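Beta-ketoacyl synthase (Burkholderia phymatum, PDB 4EWG) probably catalyses the 3-oxoacyl-[acyl-carrier-protein] synthase reaction, the condensation step of fatty-acid chain elongation. Local coordinates at residues Thr212-Asp217 with Lys229-Val234; Arg7-Gly12 with His258-Gly263. All coordinates share one frame; numbering follows the deposited sequence.

Both contacts lie in one ketosynthase chain but on opposite sides of its centre: their own centres are about 36 Å apart, and their nearest atoms about 24 Å. In interaction 2, segments 7-12 and 258-263, with 245 residues between them, lie on strands 8-16 and 259-268, and interaction 1 is nested along the chain inside the loop so closed. Interaction 1 is local, joining two parts of one helix-to-strand connection, with a bound imidazole beside it. Interaction 2 is the closer to an annotated site: the side chain of T11 is about 7 Å from that of H249, a calcium ligand seen for this protein, although no calcium is bound to this chain.

Interaction 1 of 2, residues Thr212-Asp217 with Lys229-Val234. With IMD (imidazole), chain C.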
loop_
_atom_site.group_PDB
_atom_site.type_symbol
_atom_site.label_atom_id
_atom_site.label_comp_id
_atom_site.label_asym_id
_atom_site.label_seq_id
_atom_site.Cartn_x
_atom_site.Cartn_y
_atom_site.Cartn_z
ATOM N N THR A 212 3.011 -7.086 24.179
ATOM C CA THR A 212 3.945 -8.196 24.096
ATOM C C THR A 212 3.940 -9.035 25.383
ATOM O O THR A 212 3.869 -8.499 26.479
ATOM C CB THR A 212 5.377 -7.701 23.879
ATOM O OG1 THR A 212 5.662 -6.658 24.810
ATOM C CG2 THR A 212 5.577 -7.194 22.480
ATOM N N SER A 213 4.058 -10.345 25.235
ATOM C CA SER A 213 4.358 -11.242 26.354
ATOM C C SER A 213 5.733 -10.931 26.955
ATOM O O SER A 213 6.690 -10.677 26.207
ATOM C CB SER A 213 4.361 -12.686 25.873
ATOM O OG SER A 213 4.708 -13.582 26.926
ATOM N N THR A 214 5.831 -10.974 28.288
ATOM C CA THR A 214 7.062 -10.730 28.980
ATOM C C THR A 214 7.492 -11.950 29.826
ATOM O O THR A 214 8.289 -11.813 30.757
ATOM C CB THR A 214 6.941 -9.503 29.888
ATOM O OG1 THR A 214 5.876 -9.720 30.772
ATOM C CG2 THR A 214 6.663 -8.224 29.086
ATOM N N ARG A 215 7.007 -13.139 29.491
ATOM C CA ARG A 215 7.479 -14.338 30.165
ATOM C C ARG A 215 8.842 -14.714 29.624
ATOM O O ARG A 215 9.000 -15.704 28.931
ATOM C CB ARG A 215 6.470 -15.461 30.029
ATOM C CG ARG A 215 5.281 -15.205 30.927
ATOM C CD ARG A 215 4.182 -16.220 30.715
ATOM N NE ARG A 215 4.517 -17.525 31.309
ATOM C CZ ARG A 215 3.679 -18.560 31.382
ATOM N NH1 ARG A 215 2.448 -18.468 30.889
ATOM N NH2 ARG A 215 4.077 -19.690 31.947
ATOM N N ASN A 216 9.838 -13.907 29.973
ATOM C CA ASN A 216 11.126 -13.931 29.286
ATOM C C ASN A 216 11.937 -15.201 29.541
ATOM O O ASN A 216 12.819 -15.568 28.751
ATOM C CB ASN A 216 11.906 -12.649 29.597
ATOM C CG ASN A 216 11.261 -11.406 28.964
ATOM O OD1 ASN A 216 10.467 -11.510 28.023
ATOM N ND2 ASN A 216 11.638 -10.250 29.423
ATOM N N ASP A 217 11.587 -15.909 30.613
ATOM C CA ASP A 217 12.210 -17.169 30.938
ATOM C C ASP A 217 11.481 -18.418 30.456
ATOM O O ASP A 217 11.974 -19.519 30.651
ATOM C CB ASP A 217 12.381 -17.242 32.445
ATOM C CG ASP A 217 13.549 -16.403 32.918
ATOM O OD1 ASP A 217 14.151 -15.663 32.085
ATOM O OD2 ASP A 217 13.872 -16.480 34.113
ATOM N N LYS A 229 -4.251 -17.710 30.905
ATOM C CA LYS A 229 -2.988 -17.281 31.489
ATOM C C LYS A 229 -2.126 -16.534 30.493
ATOM O O LYS A 229 -0.979 -16.253 30.766
ATOM C CB LYS A 229 -2.214 -18.504 32.083
ATOM C CG LYS A 229 -2.884 -19.164 33.296
ATOM C CD LYS A 229 -3.373 -18.123 34.299
ATOM C CE LYS A 229 -3.731 -18.702 35.670
ATOM N NZ LYS A 229 -5.034 -19.421 35.620
ATOM N N ARG A 230 -2.669 -16.197 29.328
ATOM C CA ARG A 230 -1.858 -15.517 28.298
ATOM C C ARG A 230 -1.495 -14.126 28.814
ATOM O O ARG A 230 -2.218 -13.582 29.646
ATOM C CB ARG A 230 -2.621 -15.408 26.980
ATOM C CG ARG A 230 -3.798 -14.437 27.002
ATOM C CD ARG A 230 -4.572 -14.508 25.694
ATOM N NE ARG A 230 -5.651 -13.525 25.612
ATOM C CZ ARG A 230 -6.825 -13.621 26.243
ATOM N NH1 ARG A 230 -7.092 -14.665 27.019
ATOM N NH2 ARG A 230 -7.743 -12.666 26.092
ATOM N N ASP A 231 -0.379 -13.570 28.332
ATOM C CA ASP A 231 0.033 -12.213 28.708
ATOM C C ASP A 231 0.607 -11.431 27.516
ATOM O O ASP A 231 1.495 -10.652 27.684
ATOM C CB ASP A 231 1.099 -12.274 29.809
ATOM C CG ASP A 231 2.478 -12.687 29.268
ATOM O OD1 ASP A 231 2.569 -13.661 28.472
ATOM O OD2 ASP A 231 3.458 -12.013 29.613
ATOM N N GLY A 232 0.104 -11.673 26.317
ATOM C CA GLY A 232 0.545 -10.929 25.146
ATOM C C GLY A 232 1.086 -11.777 24.024
ATOM O O GLY A 232 1.169 -12.994 24.127
ATOM N N LEU A 233 1.457 -11.097 22.937
ATOM C CA LEU A 233 1.919 -11.748 21.716
ATOM C C LEU A 233 3.416 -11.933 21.707
ATOM O O LEU A 233 4.119 -11.417 22.568
ATOM C CB LEU A 233 1.506 -10.927 20.483
ATOM C CG LEU A 233 2.018 -9.490 20.273
ATOM C CD1 LEU A 233 3.461 -9.425 19.733
ATOM C CD2 LEU A 233 1.065 -8.745 19.349
ATOM N N VAL A 234 3.888 -12.696 20.737
ATOM C CA VAL A 234 5.303 -12.773 20.439
ATOM C C VAL A 234 5.470 -12.515 18.950
ATOM O O VAL A 234 4.805 -13.121 18.115
ATOM C CB VAL A 234 5.893 -14.154 20.837
ATOM C CG1 VAL A 234 7.347 -14.277 20.404
ATOM C CG2 VAL A 234 5.704 -14.395 22.347
HETATM N N1 IMD C . 4.072 -5.640 29.182
HETATM C C2 IMD C . 3.964 -6.129 27.913
HETATM N N3 IMD C . 4.820 -5.457 27.119
HETATM C C4 IMD C . 5.485 -4.532 27.891
HETATM C C5 IMD C . 5.017 -4.657 29.203
HETATM O O HOH W 1 6.744 -10.944 23.155
HETATM O O HOH W 2 1.324 -15.887 29.335
#
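In the connection between helix 200-207 and strand 238-246, the carboxylate of D231 holds two consecutive residues, S213 and T214, with one oxygen for each. The S213 hydroxyl is the donor to the first, OG of S213 lying 2.6 Å from OD1 of D231. Backbone N of T214 serves the second, 2.9 Å from OD2 of D231. Both donors arrive on the syn side, tilted 20° and 27° out of the carboxylate plane, and together they restrict its rotation. OG of S213 is anti to its backbone N (chi1 177°), which swings the hydroxyl toward D231; it is also hydrogen-bonded to T222.

The fold element here is irregular loop rather than sheet. A single bridge links T212 with L233, built on N of S213 donating to O of L233 at 2.9 Å, on a lone pair in the carbonyl plane. Water 1 bridges the two segments, donating to O of L233 (2.7 Å) and to O of S213. G232 approaches S213 most closely, CA to CA 4.0 Å, and adopts a positive phi at which a side chain would collide with the carbonyl before it.

Farther out, R215 is the centre of an inverse gamma turn. Its CD runs 3.8 Å from OD1 of D231, yet the guanidinium makes no direct salt bridge with that carboxylate: NH2 pairs with E218. Water 2 accepts from NH1 in the guanidinium plane and lies within reach of both O of K229, at 2.7 Å, and OD1 of D231, and may link the arginine to either. At the other end, T212 OG1 bonds to D207, while CG2 of T212 meets CD1 of L233 at 4.1 Å. OG1 also accepts a hydrogen bond from N3 of the imidazole, probably from the crystallisation liquor, a placement that remains doubtful because the ring is modelled too near T212 O.

Interaction 2 of 2, residues Arg7-Gly12 with His258-Gly263; sequences RVVITG and HAEIVG
R7 and E260 form a two-pronged, side-on salt bridge at the outer end of an antiparallel strand pair, with NE of R7 hydrogen-bonded to OE2 of E260 at 2.9 Å and NH2 of R7 to OE1 of E260 at 2.8 Å. The guanidinium and carboxylate planes differ by only 18°; the oxygens lie in the guanidinium plane, while the nitrogens, on the syn side, are tilted somewhat out of the carboxylate plane. A bend in the arginine at chi3 (59°) turns its tip back onto the extended glutamate, and Y247 adds a cation-pi contact.

Inward from this exposed arginine the strands tighten. The N-to-C directions of segments 8-12 and 259-263 differ by 146°; both belong to the central mixed sheet of the thiolase-like fold, where strand 8-16 lies between 238-246 and 259-268. V9 and E260 form a non-hydrogen-bonded pair, their CA atoms 4.1 Å apart. On either side of it are backbone bonds: N of I261 to O of V8 at 3.0 Å, and N of I10 to O of A259 at 2.9 Å. V8, I10, A259 and I261 share one face of the sheet, and here CD1 of I10 reaches within 3.8 Å of CG1 of I261, the two side chains crossing at about a right angle. Y179 of helix 170-183 packs over V8 and I261. At the inner end N of H258 donates to O of I10, and the ring of H258 is hydrogen-bonded through NE2 to D91 and through ND1 to K357.

In contrast to this apolar packing, the exposed R7 end is hydrated. Water 3 accepts from N of V8 at 2.7 Å and lies within reach of OE2 of E260, at 2.6 Å, and O of I261. OE2 has R7 NE and may also have this water; OE1 has R7 NH2. The arginine's positive charge so near would be expected to keep the buried glutamate ionised.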
loop_
_atom_site.group_PDB
_atom_site.type_symbol
_atom_site.label_atom_id
_atom_site.label_comp_id
_atom_site.label_asym_id
_atom_site.label_seq_id
_atom_site.Cartn_x
_atom_site.Cartn_y
_atom_site.Cartn_z
ATOM N N ARG A 7 -13.420 -16.850 -12.117
ATOM C CA ARG A 7 -13.135 -17.578 -10.925
ATOM C C ARG A 7 -11.640 -17.547 -10.746
ATOM O O ARG A 7 -10.892 -17.344 -11.713
ATOM C CB ARG A 7 -13.670 -19.000 -11.027
ATOM C CG ARG A 7 -15.197 -19.041 -11.180
ATOM C CD ARG A 7 -15.742 -20.429 -11.459
ATOM N NE ARG A 7 -15.399 -21.380 -10.404
ATOM C CZ ARG A 7 -15.799 -22.644 -10.382
ATOM N NH1 ARG A 7 -16.558 -23.123 -11.372
ATOM N NH2 ARG A 7 -15.469 -23.427 -9.375
ATOM N N VAL A 8 -11.209 -17.741 -9.503
ATOM C CA VAL A 8 -9.825 -17.590 -9.149
ATOM C C VAL A 8 -9.361 -18.732 -8.245
ATOM O O VAL A 8 -9.983 -19.006 -7.212
ATOM C CB VAL A 8 -9.607 -16.257 -8.467
ATOM C CG1 VAL A 8 -8.111 -16.016 -8.263
ATOM C CG2 VAL A 8 -10.253 -15.150 -9.330
ATOM N N VAL A 9 -8.268 -19.379 -8.653
ATOM C CA VAL A 9 -7.728 -20.517 -7.948
ATOM C C VAL A 9 -6.264 -20.259 -7.591
ATOM O O VAL A 9 -5.612 -19.373 -8.127
ATOM C CB VAL A 9 -7.829 -21.838 -8.789
ATOM C CG1 VAL A 9 -9.272 -22.208 -9.054
ATOM C CG2 VAL A 9 -7.019 -21.743 -10.105
ATOM N N ILE A 10 -5.770 -21.050 -6.675
ATOM C CA ILE A 10 -4.426 -20.940 -6.174
ATOM C C ILE A 10 -3.642 -22.117 -6.691
ATOM O O ILE A 10 -3.918 -23.241 -6.323
ATOM C CB ILE A 10 -4.412 -20.987 -4.628
ATOM C CG1 ILE A 10 -5.062 -19.727 -4.062
ATOM C CG2 ILE A 10 -2.990 -21.114 -4.098
ATOM C CD1 ILE A 10 -5.640 -19.927 -2.693
ATOM N N THR A 11 -2.647 -21.850 -7.517
ATOM C CA THR A 11 -1.877 -22.942 -8.191
ATOM C C THR A 11 -0.425 -23.013 -7.718
ATOM O O THR A 11 0.314 -23.898 -8.135
ATOM C CB THR A 11 -1.897 -22.719 -9.698
ATOM O OG1 THR A 11 -1.485 -21.371 -9.953
ATOM C CG2 THR A 11 -3.301 -22.861 -10.232
ATOM N N GLY A 12 -0.025 -22.086 -6.835
ATOM C CA GLY A 12 1.315 -22.088 -6.226
ATOM C C GLY A 12 1.289 -21.573 -4.791
ATOM O O GLY A 12 0.608 -20.584 -4.501
ATOM N N HIS A 258 -4.691 -25.948 -5.860
ATOM C CA HIS A 258 -4.646 -26.185 -4.406
ATOM C C HIS A 258 -5.947 -25.860 -3.731
ATOM O O HIS A 258 -6.327 -26.499 -2.768
ATOM C CB HIS A 258 -3.521 -25.370 -3.751
ATOM C CG HIS A 258 -2.122 -25.823 -4.144
ATOM N ND1 HIS A 258 -1.646 -27.056 -3.855
ATOM C CD2 HIS A 258 -1.106 -25.161 -4.812
ATOM C CE1 HIS A 258 -0.412 -27.182 -4.333
ATOM N NE2 HIS A 258 -0.075 -26.021 -4.931
ATOM N N ALA A 259 -6.615 -24.827 -4.214
ATOM C CA ALA A 259 -7.890 -24.346 -3.644
ATOM C C ALA A 259 -8.450 -23.299 -4.570
ATOM O O ALA A 259 -7.777 -22.864 -5.512
ATOM C CB ALA A 259 -7.689 -23.755 -2.255
ATOM N N GLU A 260 -9.699 -22.910 -4.321
ATOM C CA GLU A 260 -10.324 -21.792 -5.018
ATOM C C GLU A 260 -10.649 -20.743 -3.970
ATOM O O GLU A 260 -11.078 -21.080 -2.867
ATOM C CB GLU A 260 -11.609 -22.230 -5.746
ATOM C CG GLU A 260 -12.408 -21.082 -6.336
ATOM C CD GLU A 260 -13.597 -21.524 -7.183
ATOM O OE1 GLU A 260 -14.047 -22.690 -7.071
ATOM O OE2 GLU A 260 -14.088 -20.694 -7.961
ATOM N N ILE A 261 -10.456 -19.477 -4.318
ATOM C CA ILE A 261 -10.819 -18.384 -3.429
ATOM C C ILE A 261 -12.200 -17.993 -3.799
ATOM O O ILE A 261 -12.452 -17.674 -4.990
ATOM C CB ILE A 261 -9.941 -17.144 -3.616
ATOM C CG1 ILE A 261 -8.469 -17.498 -3.489
ATOM C CG2 ILE A 261 -10.333 -16.054 -2.604
ATOM C CD1 ILE A 261 -7.572 -16.306 -3.808
ATOM N N VAL A 262 -13.113 -18.031 -2.824
ATOM C CA VAL A 262 -14.530 -17.787 -3.124
ATOM C C VAL A 262 -15.109 -16.551 -2.457
ATOM O O VAL A 262 -16.134 -16.045 -2.900
ATOM C CB VAL A 262 -15.417 -19.031 -2.832
ATOM C CG1 VAL A 262 -15.156 -20.137 -3.885
ATOM C CG2 VAL A 262 -15.201 -19.571 -1.422
ATOM N N GLY A 263 -14.452 -16.021 -1.425
ATOM C CA GLY A 263 -14.891 -14.773 -0.821
ATOM C C GLY A 263 -13.820 -13.974 -0.141
ATOM O O GLY A 263 -12.841 -14.516 0.408
HETATM O O HOH W 3 -13.296 -18.190 -7.785
#